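Local atomic coordinates of putative alpha KG dependent 2,4-D dioxygenase (Burkholderia xenovorans, PDB entry 5J92), a protein that binds iron(II) and probably acts as a 2-oxoglutarate-dependent dioxygenase of the TauD/TfdA family. Residues Tyr134-Ser139 and Ala288-Asp293; Tyr48-Phe53 and Asp260-Asp265; Gln148-Asp153 and Met270-Pro275; Ile41-Gly46 and His209-Arg214; Asp124-Pro129 and Ser220-His225. All blocks are in the same frame, centred on the assembly; numbering follows the deposited sequence. Where two conformers were deposited one is given.

Contact 1: residues Tyr134-Ser139 and Ala288-Asp293; sequences YSFLLS and ATTLDD
Strands 134-139 and 288-291 run antiparallel, with 172° between their directions and 4.8 Å between their axes at closest approach; they form one end of the major sheet in the double-stranded beta-helix (jelly-roll) core expected of this family. Phe-136 and Ala-288 are a hydrogen-bonded pair: Phe-136 N donates to Ala-288 O at 2.9 Å, in the carbonyl plane, and Ala-288 N donates back to Phe-136 O at 3.0 Å from above the Phe-136 carbonyl plane. Ser-135 and Thr-289 form the next, non-hydrogen-bonded pair on the other face. There Ser-135 OG bonds to Asp-124, an iron ligand, and to Asn-266, so this strand supplies a second-shell group to the metal. Phe-136 turns the edge of its ring to Ala-288 O, and Thr-290 CG2 crosses its CE1 corner at 3.8 Å. Thr-290 OG1 sits between the backbone N and carbonyl carbon (chi1 59°). Tyr-134 O is gripped twice, by Thr-290 N nearly along the C=O axis at 3.0 Å and by Thr-290 OG1 on an in-plane lone pair at 2.8 Å.

Contact 2: residues Tyr48-Phe53 and Asp260-Asp265; sequences YPVLIF and DLVMWD
Strands 50-53 and 261-265 pair tightly from Leu-51 and Met-263 through Phe-53 N, which donates to Leu-261 O at 2.7 Å. Leu-51 N to Met-263 O and Met-263 N to Leu-51 O are both 2.7 Å, almost straight at 178° and 177°. On the face carrying Val-50, Ile-52, Val-262 and Trp-264, the branched chains pack against one another. Val-50 CG1 meets Val-262 CG1 at 3.7 Å across an oblique crossing, while Ile-52 CG1 lies alongside Val-262 CG2 at 4.0 Å. The other face is made by Leu-51, Phe-53, Leu-261 and Met-263. An extended Met-263 chain brings SD to the edge of the Phe-53 ring, 4.0 Å from Phe-53 CE1, a Met-aromatic contact 80° off the ring normal. Helix 35-47 packs on this face through Ile-41.

Toward Pro-49 the hydrogen bonding is less regular and admits a water. Asp-265 N still reaches Pro-49 O at 2.8 Å, but the bond is bent, and the water donates to Pro-49 O and weakly to Met-263 O. Trp-264, on the Val-50 face, meets the ring of the iron ligand His-271. Strand 261-265 lies between 50-53 and 132-139 in the major sheet of a double-stranded beta-helix.

Contact 3: residues Gln148-Asp153 and Met270-Pro275; sequences QTQFAD and MHRGRP. With FE2 (Fe (II) ion), chain E.
Backbone bonds form an antiparallel ladder between strands 149-153 and 270-273, whose axes are 162° apart. Gln-150 N reaches Arg-272 O at 2.9 Å, nearly along the C=O axis, and Ala-152 N reaches Met-270 O at 2.9 Å. Polar side chains add a second grip: Arg-272 approaches side-on, its chain extended from CG to NE. Gln-150 OE1 accepts from Arg-272 NH2 at 2.8 Å on a lone pair and from Arg-272 NE at 2.9 Å, above the amide plane. A water joins Gln-148 OE1 to Arg-274 NE. Both arginines also form salt bridges to the second subunit, Arg-272 to its Glu-243 and Arg-274 to its Glu-240.

In apolar packing, Phe-151 CD1 lies 3.6 Å from His-271 CB. Metal coordination comes from His-271 NE2, 2.4 Å from the iron; with His-122 and Asp-124 it makes the facial triad known from Fe(II)/2-oxoglutarate dioxygenases. Strand 149-153 lies between 251-254 and 269-273 in a three-stranded antiparallel sheet and leads, through Asp-153 as N-cap, into helix 154-159.

Contact 4: residues Ile41-Gly46 and His209-Arg214; sequences IEQASG and HPISGR
The His-209 ring lies between a water over the centre of one face and Pro-210 CD over the rim of the opposite face, while Ile-211 CA sits at its edge. The Arg-214 guanidinium has another water at its edge, in plane. Both groups belong to the turn joining strands 201-208 and 215-217, a compact loop with an ST turn (Arg-214 N to Ser-212 OG, 3.2 Å) that rests against the C-terminal part of helix 35-47. His-209 ND1 accepts from Ile-211 N at 3.0 Å and NE2 bonds to Asp-265, so the ring is fixed at both nitrogens; this is consistent with a proton on NE2.

Ile-211 carries most of the direct packing. With CG1 anti to the carbonyl carbon (chi1 -62°), its CD1 reaches the helix at Glu-42 O, 3.7 Å away, and lies 4.0 Å from Ser-45 OG, which also hydrogen-bonds to Tyr-134 OH of strand 132-139. Its CG2 meets the bent Gln-43 chain obliquely, 3.8 Å from Gln-43 OE1. Ser-212 CB rests against Gly-46 O. Glu-42 O itself is held from within the helix by Gly-46 N and by Ser-45 OG, the latter on a lone pair.

Polar links across this surface contact run through water. One water joins Gln-43 NE2, weakly, to Ile-211 O; a second connects Gly-46 O with Arg-214 NH1. The water over the His-209 ring lies 2.7 Å from Gly-46 O, to which it donates, and 2.7 Å from Ser-212 OG.

Contact 5: residues Asp124-Pro129 and Ser220-His225; sequences DASYLP and SSHATH. With FE2 (Fe (II) ion), chain E.
The rings of Tyr-127 and His-222 meet edge-to-face, with planes at 80° and centroids 4.9 Å apart. Tyr-127 supplies the edge: its CD2 stands over the centre of the imidazole and is 3.6 Å from His-222 NE2. The first torsion of Tyr-127, 56°, puts CG in the crowded position between backbone N and carbonyl carbon, which brings the ring across His-222. On the opposite imidazole face, Ser-221 OG lies toward the rim.

Ser-126 uses the remaining direction, the ring plane. Its OG, also in the crowded position (chi1 72°), hydrogen-bonds at the edge to His-222 ND1 at 2.8 Å; either atom could be the donor. The same Ser-126 OG is 3.0 Å from Ser-220 OG, which bonds to Ser-123 N. His-222 is therefore fixed both in its plane and from above.

Each partner sits on a type I turn, Ala-125 to Leu-128 and Ser-220 to Ala-223. Helix 178-184 packs against both rings through Ile-178. Just before the first turn, Asp-124 OD1 binds the iron at 2.5 Å. That turn continues the metal-bearing loop, and the second packs against it; the loop holds the His-X-Asp motif, here His-122 and Asp-124, characteristic of Fe(II)/2-oxoglutarate dioxygenases.

Contacts 1 and 2 are adjacent in the six-stranded mixed sheet, their centres 10 Å apart, because strands 132-139 and 261-265 are neighbours. Contact 3 lies in the three-stranded sheet, 12 Å from contact 2, and Trp-264 of contact 2 packs on its Phe-151 and His-271. Contacts 3 and 5, 16 Å apart, each supply an iron ligand; His-122 completes the site. Contact 1 reaches that site through Ser-135 OG and Asp-124 OD2, contact 2 through Trp-264. Contact 4 is peripheral but touches contact 1 through Tyr-134 OH and Ser-45 OG. Along the chain, the first segments come in the order 4, 2, 5, 1, 3 and the second in the order 4, 5, 2, 3, 1.

Contact 1: residues Tyr134-Ser139 and Ala288-Asp293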
# COMPACT_ATOMS: atom_id res chain seq x y z
N TYR A 134 -24.29 8.24 0.92
CA TYR A 134 -23.53 9.38 0.42
C TYR A 134 -22.88 10.11 1.58
O TYR A 134 -23.49 10.30 2.64
CB TYR A 134 -24.44 10.35 -0.33
CG TYR A 134 -25.13 9.78 -1.55
CD1 TYR A 134 -24.47 9.71 -2.77
CD2 TYR A 134 -26.45 9.33 -1.49
CE1 TYR A 134 -25.08 9.20 -3.89
CE2 TYR A 134 -27.08 8.81 -2.61
CZ TYR A 134 -26.39 8.76 -3.81
OH TYR A 134 -26.98 8.26 -4.95
N SER A 135 -21.64 10.54 1.37
CA SER A 135 -20.97 11.47 2.27
C SER A 135 -20.85 12.82 1.57
O SER A 135 -20.80 12.90 0.34
CB SER A 135 -19.59 10.95 2.68
OG SER A 135 -19.70 9.76 3.46
N PHE A 136 -20.83 13.90 2.37
CA PHE A 136 -20.80 15.26 1.86
C PHE A 136 -19.73 16.05 2.60
O PHE A 136 -19.63 15.98 3.83
CB PHE A 136 -22.16 15.96 2.05
CG PHE A 136 -23.33 15.19 1.49
CD1 PHE A 136 -23.87 14.11 2.18
CD2 PHE A 136 -23.91 15.57 0.28
CE1 PHE A 136 -24.94 13.40 1.68
CE2 PHE A 136 -24.99 14.86 -0.23
CZ PHE A 136 -25.52 13.78 0.48
N LEU A 137 -18.94 16.82 1.85
CA LEU A 137 -17.87 17.65 2.39
C LEU A 137 -17.97 19.02 1.74
O LEU A 137 -17.89 19.13 0.51
CB LEU A 137 -16.49 17.04 2.11
CG LEU A 137 -15.79 16.15 3.14
CD1 LEU A 137 -14.41 15.73 2.62
CD2 LEU A 137 -15.68 16.83 4.50
N LEU A 138 -18.12 20.06 2.56
CA LEU A 138 -18.17 21.44 2.06
C LEU A 138 -16.95 22.19 2.56
O LEU A 138 -16.74 22.30 3.78
CB LEU A 138 -19.46 22.12 2.51
CG LEU A 138 -19.69 23.58 2.11
CD1 LEU A 138 -19.68 23.78 0.60
CD2 LEU A 138 -20.98 24.05 2.71
N SER A 139 -16.14 22.70 1.64
CA SER A 139 -14.88 23.33 2.00
C SER A 139 -15.09 24.80 2.35
O SER A 139 -15.75 25.54 1.62
CB SER A 139 -13.87 23.21 0.86
OG SER A 139 -14.25 24.02 -0.23
N ALA A 288 -21.29 15.97 6.36
CA ALA A 288 -22.56 15.33 6.66
C ALA A 288 -22.53 13.94 6.04
O ALA A 288 -21.82 13.69 5.07
CB ALA A 288 -23.75 16.12 6.12
N THR A 289 -23.27 13.02 6.65
CA THR A 289 -23.25 11.64 6.20
C THR A 289 -24.65 11.06 6.24
O THR A 289 -25.40 11.29 7.19
CB THR A 289 -22.28 10.79 7.05
OG1 THR A 289 -21.01 11.45 7.10
CG2 THR A 289 -22.11 9.40 6.44
N THR A 290 -25.01 10.34 5.18
CA THR A 290 -26.26 9.61 5.14
C THR A 290 -25.95 8.12 5.25
O THR A 290 -24.88 7.66 4.83
CB THR A 290 -27.04 9.88 3.84
OG1 THR A 290 -26.23 9.52 2.71
CG2 THR A 290 -27.41 11.36 3.75
N LEU A 291 -26.91 7.38 5.80
CA LEU A 291 -26.78 5.94 6.00
C LEU A 291 -27.52 5.18 4.90
O LEU A 291 -28.53 5.64 4.38
CB LEU A 291 -27.33 5.53 7.37
CG LEU A 291 -26.52 6.11 8.52
CD1 LEU A 291 -27.11 5.70 9.86
CD2 LEU A 291 -25.09 5.60 8.37
N ASP A 292 -26.98 4.01 4.56
CA ASP A 292 -27.49 3.22 3.43
C ASP A 292 -28.64 2.31 3.88
O ASP A 292 -28.58 1.09 3.80
CB ASP A 292 -26.36 2.43 2.80
CG ASP A 292 -26.74 1.81 1.46
OD1 ASP A 292 -27.71 2.28 0.84
OD2 ASP A 292 -26.05 0.86 1.02
N ASP A 293 -29.70 2.93 4.38
CA ASP A 293 -30.88 2.21 4.86
C ASP A 293 -31.77 1.91 3.66
O ASP A 293 -32.47 2.80 3.16
CB ASP A 293 -31.60 3.03 5.92
CG ASP A 293 -32.71 2.26 6.61
OD1 ASP A 293 -33.18 1.22 6.09
OD2 ASP A 293 -33.12 2.71 7.70

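Contact 2: residues Tyr48-Phe53 and Asp260-Asp265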
# COMPACT_ATOMS: atom_id res chain seq x y z
N TYR A 48 -21.37 9.02 -12.26
CA TYR A 48 -20.21 9.59 -11.56
C TYR A 48 -20.44 9.52 -10.05
O TYR A 48 -21.11 10.41 -9.49
CB TYR A 48 -19.99 11.04 -11.96
CG TYR A 48 -19.87 11.33 -13.44
CD1 TYR A 48 -18.62 11.27 -14.09
CD2 TYR A 48 -21.00 11.70 -14.18
CE1 TYR A 48 -18.51 11.57 -15.45
CE2 TYR A 48 -20.89 12.01 -15.53
CZ TYR A 48 -19.65 11.94 -16.16
OH TYR A 48 -19.54 12.23 -17.50
N PRO A 49 -19.87 8.55 -9.33
CA PRO A 49 -20.13 8.45 -7.88
C PRO A 49 -19.58 9.62 -7.05
O PRO A 49 -19.91 9.71 -5.85
CB PRO A 49 -19.46 7.12 -7.49
CG PRO A 49 -18.49 6.85 -8.57
CD PRO A 49 -19.06 7.43 -9.83
N VAL A 50 -18.76 10.50 -7.64
CA VAL A 50 -18.30 11.74 -7.01
C VAL A 50 -18.93 12.89 -7.77
O VAL A 50 -18.71 13.04 -8.97
CB VAL A 50 -16.77 11.88 -7.00
CG1 VAL A 50 -16.36 13.22 -6.32
CG2 VAL A 50 -16.08 10.69 -6.33
N LEU A 51 -19.75 13.69 -7.07
CA LEU A 51 -20.38 14.87 -7.64
C LEU A 51 -19.91 16.11 -6.89
O LEU A 51 -19.89 16.15 -5.65
CB LEU A 51 -21.92 14.76 -7.57
CG LEU A 51 -22.57 13.63 -8.38
CD1 LEU A 51 -24.08 13.59 -8.14
CD2 LEU A 51 -22.30 13.83 -9.87
N ILE A 52 -19.53 17.13 -7.66
CA ILE A 52 -18.95 18.37 -7.15
C ILE A 52 -19.91 19.50 -7.50
O ILE A 52 -20.18 19.74 -8.68
CB ILE A 52 -17.57 18.64 -7.77
CG1 ILE A 52 -16.64 17.47 -7.52
CG2 ILE A 52 -17.02 19.96 -7.29
CD1 ILE A 52 -15.74 17.18 -8.70
N PHE A 53 -20.39 20.20 -6.48
CA PHE A 53 -21.24 21.37 -6.71
C PHE A 53 -20.42 22.61 -6.36
O PHE A 53 -20.19 22.90 -5.18
CB PHE A 53 -22.51 21.30 -5.85
CG PHE A 53 -23.29 20.01 -6.04
CD1 PHE A 53 -22.98 18.88 -5.29
CD2 PHE A 53 -24.33 19.94 -6.95
CE1 PHE A 53 -23.69 17.70 -5.45
CE2 PHE A 53 -25.05 18.76 -7.11
CZ PHE A 53 -24.73 17.65 -6.36
N ASP A 260 -16.47 24.36 -2.63
CA ASP A 260 -16.86 23.13 -3.30
C ASP A 260 -17.73 22.33 -2.33
O ASP A 260 -17.36 22.13 -1.17
CB ASP A 260 -15.65 22.28 -3.66
CG ASP A 260 -14.99 22.65 -4.98
OD1 ASP A 260 -15.50 23.49 -5.75
OD2 ASP A 260 -13.93 22.04 -5.25
N LEU A 261 -18.88 21.86 -2.81
CA LEU A 261 -19.62 20.82 -2.11
C LEU A 261 -19.39 19.52 -2.87
O LEU A 261 -19.82 19.38 -4.02
CB LEU A 261 -21.11 21.16 -2.01
CG LEU A 261 -21.94 20.50 -0.90
CD1 LEU A 261 -23.39 20.93 -1.02
CD2 LEU A 261 -21.86 18.99 -0.93
N VAL A 262 -18.72 18.57 -2.24
CA VAL A 262 -18.40 17.29 -2.87
C VAL A 262 -19.22 16.22 -2.18
O VAL A 262 -19.17 16.06 -0.95
CB VAL A 262 -16.90 16.97 -2.81
CG1 VAL A 262 -16.64 15.58 -3.42
CG2 VAL A 262 -16.10 18.03 -3.55
N MET A 263 -20.00 15.50 -2.99
CA MET A 263 -20.88 14.43 -2.55
C MET A 263 -20.39 13.15 -3.21
O MET A 263 -20.18 13.13 -4.43
CB MET A 263 -22.33 14.76 -2.94
CG MET A 263 -23.28 13.61 -3.10
SD MET A 263 -24.81 14.27 -3.79
CE MET A 263 -25.88 12.84 -3.67
N TRP A 264 -20.13 12.10 -2.41
CA TRP A 264 -19.63 10.86 -2.97
C TRP A 264 -20.38 9.66 -2.42
O TRP A 264 -20.83 9.64 -1.27
CB TRP A 264 -18.10 10.70 -2.78
CG TRP A 264 -17.61 10.41 -1.37
CD1 TRP A 264 -17.44 9.18 -0.78
CD2 TRP A 264 -17.19 11.37 -0.40
NE1 TRP A 264 -16.96 9.33 0.51
CE2 TRP A 264 -16.80 10.67 0.76
CE3 TRP A 264 -17.12 12.77 -0.40
CZ2 TRP A 264 -16.34 11.31 1.90
CZ3 TRP A 264 -16.67 13.40 0.75
CH2 TRP A 264 -16.28 12.68 1.88
N ASP A 265 -20.52 8.65 -3.29
CA ASP A 265 -21.29 7.44 -3.01
C ASP A 265 -20.33 6.38 -2.47
O ASP A 265 -19.54 5.80 -3.21
CB ASP A 265 -22.01 7.00 -4.29
CG ASP A 265 -23.01 5.87 -4.05
OD1 ASP A 265 -22.96 5.21 -2.99
OD2 ASP A 265 -23.87 5.65 -4.94
O HOH W 1 -22.38 10.93 -5.38

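Contact 3: residues Gln148-Asp153 and Met270-Pro275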
# COMPACT_ATOMS: atom_id res chain seq x y z
N GLN A 148 -5.66 17.25 -0.93
CA GLN A 148 -6.62 16.68 -1.85
C GLN A 148 -7.43 15.59 -1.16
O GLN A 148 -7.00 14.98 -0.19
CB GLN A 148 -5.92 16.09 -3.08
CG GLN A 148 -5.08 17.10 -3.89
CD GLN A 148 -3.67 17.26 -3.35
OE1 GLN A 148 -3.34 16.77 -2.26
NE2 GLN A 148 -2.83 18.00 -4.08
N THR A 149 -8.62 15.37 -1.66
CA THR A 149 -9.36 14.14 -1.37
C THR A 149 -9.30 13.29 -2.63
O THR A 149 -9.56 13.79 -3.73
CB THR A 149 -10.81 14.41 -0.96
OG1 THR A 149 -10.84 15.36 0.11
CG2 THR A 149 -11.46 13.12 -0.45
N GLN A 150 -8.92 12.03 -2.48
CA GLN A 150 -8.77 11.12 -3.60
C GLN A 150 -9.84 10.05 -3.53
O GLN A 150 -10.26 9.63 -2.45
CB GLN A 150 -7.37 10.49 -3.62
CG GLN A 150 -6.25 11.50 -3.68
CD GLN A 150 -4.88 10.88 -3.95
OE1 GLN A 150 -4.60 9.74 -3.55
NE2 GLN A 150 -4.02 11.64 -4.63
N PHE A 151 -10.29 9.61 -4.71
CA PHE A 151 -11.40 8.67 -4.83
C PHE A 151 -11.00 7.55 -5.76
O PHE A 151 -10.52 7.80 -6.87
CB PHE A 151 -12.68 9.37 -5.34
CG PHE A 151 -13.15 10.48 -4.45
CD1 PHE A 151 -14.00 10.20 -3.39
CD2 PHE A 151 -12.74 11.79 -4.67
CE1 PHE A 151 -14.44 11.22 -2.55
CE2 PHE A 151 -13.17 12.82 -3.84
CZ PHE A 151 -14.03 12.52 -2.77
N ALA A 152 -11.20 6.31 -5.31
CA ALA A 152 -10.84 5.13 -6.08
C ALA A 152 -12.11 4.40 -6.49
O ALA A 152 -12.94 4.06 -5.64
CB ALA A 152 -9.91 4.22 -5.29
N ASP A 153 -12.25 4.16 -7.79
CA ASP A 153 -13.48 3.57 -8.35
C ASP A 153 -13.46 2.05 -8.17
O ASP A 153 -12.72 1.35 -8.87
CB ASP A 153 -13.60 3.96 -9.82
CG ASP A 153 -14.97 3.57 -10.42
OD1 ASP A 153 -15.66 2.68 -9.86
OD2 ASP A 153 -15.32 4.17 -11.46
N MET A 270 -13.73 3.92 -2.59
CA MET A 270 -12.92 4.21 -1.43
C MET A 270 -12.45 5.64 -1.60
O MET A 270 -12.43 6.18 -2.72
CB MET A 270 -11.73 3.25 -1.31
CG MET A 270 -12.06 1.89 -0.69
SD MET A 270 -10.60 0.98 -0.19
CE MET A 270 -9.65 0.99 -1.69
N HIS A 271 -12.10 6.27 -0.49
CA HIS A 271 -11.53 7.61 -0.57
C HIS A 271 -10.50 7.77 0.53
O HIS A 271 -10.44 6.98 1.48
CB HIS A 271 -12.61 8.68 -0.45
CG HIS A 271 -13.20 8.76 0.91
ND1 HIS A 271 -14.14 7.87 1.37
CD2 HIS A 271 -12.94 9.60 1.95
CE1 HIS A 271 -14.45 8.16 2.62
NE2 HIS A 271 -13.74 9.21 2.99
N ARG A 272 -9.70 8.81 0.41
CA ARG A 272 -8.72 9.11 1.45
C ARG A 272 -8.37 10.58 1.34
O ARG A 272 -8.45 11.17 0.27
CB ARG A 272 -7.45 8.25 1.31
CG ARG A 272 -6.59 8.62 0.10
CD ARG A 272 -5.31 7.78 -0.00
NE ARG A 272 -4.49 8.21 -1.14
CZ ARG A 272 -3.22 7.86 -1.33
NH1 ARG A 272 -2.63 7.07 -0.46
NH2 ARG A 272 -2.54 8.32 -2.39
N GLY A 273 -7.96 11.16 2.48
CA GLY A 273 -7.43 12.50 2.49
C GLY A 273 -5.92 12.48 2.36
O GLY A 273 -5.26 11.51 2.71
N ARG A 274 -5.38 13.54 1.79
CA ARG A 274 -3.95 13.71 1.62
C ARG A 274 -3.44 14.78 2.56
O ARG A 274 -4.15 15.76 2.81
CB ARG A 274 -3.61 14.09 0.17
CG ARG A 274 -4.06 13.04 -0.87
CD ARG A 274 -3.23 11.77 -0.78
NE ARG A 274 -1.83 12.05 -1.08
CZ ARG A 274 -0.80 11.53 -0.42
NH1 ARG A 274 -1.01 10.71 0.59
NH2 ARG A 274 0.44 11.87 -0.76
N PRO A 275 -2.22 14.65 3.09
CA PRO A 275 -1.68 15.71 3.93
C PRO A 275 -1.59 17.02 3.14
O PRO A 275 -1.46 17.01 1.92
CB PRO A 275 -0.28 15.21 4.31
CG PRO A 275 -0.31 13.72 4.06
CD PRO A 275 -1.26 13.54 2.90
FE FE2 E . -14.03 9.16 5.41
O HOH W 2 -1.14 14.96 -2.23

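Contact 4: residues Ile41-Gly46 and His209-Arg214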
# COMPACT_ATOMS: atom_id res chain seq x y z
N ILE A 41 -30.07 14.02 -9.62
CA ILE A 41 -28.76 13.92 -8.98
C ILE A 41 -28.44 12.46 -8.65
O ILE A 41 -27.33 11.99 -8.90
CB ILE A 41 -28.70 14.82 -7.73
CG1 ILE A 41 -28.80 16.30 -8.15
CG2 ILE A 41 -27.43 14.58 -6.95
CD1 ILE A 41 -28.80 17.27 -7.00
N GLU A 42 -29.42 11.72 -8.10
CA GLU A 42 -29.20 10.30 -7.85
C GLU A 42 -28.78 9.58 -9.13
O GLU A 42 -27.80 8.83 -9.15
CB GLU A 42 -30.46 9.66 -7.25
CG GLU A 42 -30.76 10.18 -5.85
CD GLU A 42 -31.99 9.56 -5.22
OE1 GLU A 42 -32.94 9.19 -5.94
OE2 GLU A 42 -32.02 9.48 -3.97
N GLN A 43 -29.49 9.84 -10.23
CA GLN A 43 -29.13 9.19 -11.49
C GLN A 43 -27.72 9.59 -11.93
O GLN A 43 -26.93 8.74 -12.35
CB GLN A 43 -30.15 9.53 -12.57
CG GLN A 43 -31.53 8.95 -12.30
CD GLN A 43 -31.53 7.44 -12.11
OE1 GLN A 43 -32.00 6.93 -11.10
NE2 GLN A 43 -31.00 6.73 -13.10
N ALA A 44 -27.38 10.87 -11.80
CA ALA A 44 -26.03 11.31 -12.15
C ALA A 44 -24.98 10.62 -11.29
O ALA A 44 -23.89 10.32 -11.78
CB ALA A 44 -25.92 12.84 -12.03
N SER A 45 -25.28 10.39 -10.01
CA SER A 45 -24.32 9.68 -9.16
C SER A 45 -24.12 8.23 -9.61
O SER A 45 -23.04 7.68 -9.41
CB SER A 45 -24.77 9.70 -7.70
OG SER A 45 -25.85 8.81 -7.47
N GLY A 46 -25.13 7.61 -10.23
CA GLY A 46 -24.97 6.28 -10.77
C GLY A 46 -23.89 6.18 -11.83
O GLY A 46 -23.23 5.15 -11.95
N HIS A 209 -24.73 -2.26 -7.32
CA HIS A 209 -25.26 -0.94 -7.00
C HIS A 209 -26.75 -0.87 -7.32
O HIS A 209 -27.18 -1.33 -8.38
CB HIS A 209 -24.50 0.14 -7.78
CG HIS A 209 -24.68 1.51 -7.20
ND1 HIS A 209 -25.78 2.30 -7.48
CD2 HIS A 209 -23.92 2.21 -6.32
CE1 HIS A 209 -25.68 3.43 -6.81
NE2 HIS A 209 -24.57 3.40 -6.09
N PRO A 210 -27.56 -0.30 -6.42
CA PRO A 210 -29.01 -0.29 -6.65
C PRO A 210 -29.47 0.69 -7.73
O PRO A 210 -30.54 0.47 -8.31
CB PRO A 210 -29.58 0.11 -5.28
CG PRO A 210 -28.47 0.81 -4.58
CD PRO A 210 -27.17 0.37 -5.17
N ILE A 211 -28.70 1.72 -8.04
CA ILE A 211 -29.09 2.68 -9.08
C ILE A 211 -28.59 2.24 -10.45
O ILE A 211 -29.35 2.20 -11.42
CB ILE A 211 -28.57 4.09 -8.74
CG1 ILE A 211 -29.17 4.60 -7.43
CG2 ILE A 211 -28.85 5.09 -9.89
CD1 ILE A 211 -28.59 5.94 -6.97
N SER A 212 -27.30 1.91 -10.55
CA SER A 212 -26.67 1.64 -11.85
C SER A 212 -26.57 0.17 -12.20
O SER A 212 -26.27 -0.15 -13.35
CB SER A 212 -25.26 2.23 -11.89
OG SER A 212 -24.45 1.57 -10.95
N GLY A 213 -26.75 -0.74 -11.23
CA GLY A 213 -26.49 -2.14 -11.45
C GLY A 213 -25.02 -2.53 -11.51
O GLY A 213 -24.72 -3.72 -11.73
N ARG A 214 -24.10 -1.59 -11.32
CA ARG A 214 -22.68 -1.88 -11.43
C ARG A 214 -22.18 -2.77 -10.30
O ARG A 214 -22.50 -2.54 -9.13
CB ARG A 214 -21.86 -0.59 -11.43
CG ARG A 214 -22.08 0.34 -12.64
CD ARG A 214 -21.45 -0.19 -13.93
NE ARG A 214 -19.99 -0.30 -13.87
CZ ARG A 214 -19.14 0.71 -13.99
NH1 ARG A 214 -19.59 1.96 -14.14
NH2 ARG A 214 -17.83 0.50 -13.93
O HOH W 3 -29.53 4.56 -13.54
O HOH W 4 -22.68 3.40 -9.94
O HOH W 5 -22.23 3.24 -14.18

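Contact 5: residues Asp124-Pro129 and Ser220-His225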
# COMPACT_ATOMS: atom_id res chain seq x y z
N ASP A 124 -16.77 4.88 4.02
CA ASP A 124 -17.30 5.40 5.28
C ASP A 124 -18.21 4.41 5.99
O ASP A 124 -19.18 3.91 5.40
CB ASP A 124 -18.04 6.71 5.06
CG ASP A 124 -17.09 7.86 4.85
OD1 ASP A 124 -15.88 7.60 5.01
OD2 ASP A 124 -17.54 9.00 4.53
N ALA A 125 -17.93 4.18 7.28
CA ALA A 125 -18.76 3.36 8.16
C ALA A 125 -18.97 1.93 7.64
O ALA A 125 -19.94 1.26 8.03
CB ALA A 125 -20.11 4.02 8.44
N SER A 126 -18.05 1.44 6.80
CA SER A 126 -18.11 0.04 6.40
C SER A 126 -17.93 -0.89 7.60
O SER A 126 -18.23 -2.08 7.49
CB SER A 126 -17.05 -0.26 5.33
OG SER A 126 -15.73 -0.27 5.86
N TYR A 127 -17.42 -0.36 8.72
CA TYR A 127 -17.29 -1.12 9.95
C TYR A 127 -18.60 -1.26 10.71
O TYR A 127 -18.61 -1.86 11.79
CB TYR A 127 -16.24 -0.48 10.86
CG TYR A 127 -16.50 0.97 11.20
CD1 TYR A 127 -17.31 1.33 12.27
CD2 TYR A 127 -15.90 1.99 10.46
CE1 TYR A 127 -17.55 2.65 12.58
CE2 TYR A 127 -16.14 3.33 10.76
CZ TYR A 127 -16.95 3.65 11.83
OH TYR A 127 -17.18 4.97 12.15
N LEU A 128 -19.72 -0.67 10.20
CA LEU A 128 -21.04 -0.79 10.80
C LEU A 128 -21.91 -1.75 10.00
O LEU A 128 -21.74 -1.87 8.78
CB LEU A 128 -21.75 0.58 10.85
CG LEU A 128 -21.09 1.69 11.67
CD1 LEU A 128 -21.92 2.97 11.62
CD2 LEU A 128 -20.84 1.25 13.11
N PRO A 129 -22.84 -2.45 10.65
CA PRO A 129 -23.81 -3.25 9.88
C PRO A 129 -24.58 -2.41 8.89
O PRO A 129 -24.96 -2.92 7.83
CB PRO A 129 -24.74 -3.83 10.96
CG PRO A 129 -23.94 -3.82 12.19
CD PRO A 129 -23.01 -2.63 12.10
N SER A 220 -11.96 -1.62 1.91
CA SER A 220 -11.87 -0.58 2.92
C SER A 220 -10.75 -0.95 3.87
O SER A 220 -10.52 -2.13 4.14
CB SER A 220 -13.19 -0.43 3.70
OG SER A 220 -13.13 0.67 4.59
N SER A 221 -10.07 0.07 4.40
CA SER A 221 -9.10 -0.21 5.46
C SER A 221 -9.75 -0.93 6.63
O SER A 221 -9.04 -1.55 7.43
CB SER A 221 -8.46 1.09 5.95
OG SER A 221 -9.44 1.88 6.60
N HIS A 222 -11.08 -0.83 6.77
CA HIS A 222 -11.79 -1.50 7.86
C HIS A 222 -11.88 -3.00 7.67
O HIS A 222 -12.08 -3.71 8.65
CB HIS A 222 -13.20 -0.91 8.01
CG HIS A 222 -13.21 0.59 8.11
ND1 HIS A 222 -14.00 1.38 7.30
CD2 HIS A 222 -12.53 1.43 8.92
CE1 HIS A 222 -13.81 2.65 7.61
NE2 HIS A 222 -12.92 2.71 8.59
N ALA A 223 -11.76 -3.49 6.43
CA ALA A 223 -11.84 -4.91 6.13
C ALA A 223 -10.54 -5.59 6.54
O ALA A 223 -9.45 -5.15 6.15
CB ALA A 223 -12.10 -5.13 4.63
N THR A 224 -10.64 -6.66 7.32
CA THR A 224 -9.44 -7.32 7.80
C THR A 224 -9.12 -8.61 7.05
O THR A 224 -7.96 -8.83 6.69
CB THR A 224 -9.54 -7.60 9.30
OG1 THR A 224 -10.68 -8.42 9.56
CG2 THR A 224 -9.68 -6.29 10.05
N HIS A 225 -10.10 -9.50 6.87
CA HIS A 225 -9.86 -10.78 6.22
C HIS A 225 -11.19 -11.34 5.71
O HIS A 225 -12.24 -10.71 5.82
CB HIS A 225 -9.13 -11.76 7.17
CG HIS A 225 -9.87 -12.12 8.43
ND1 HIS A 225 -10.20 -11.19 9.40
CD2 HIS A 225 -10.28 -13.32 8.91
CE1 HIS A 225 -10.80 -11.80 10.41
NE2 HIS A 225 -10.85 -13.09 10.14
FE FE2 E . -14.03 9.16 5.41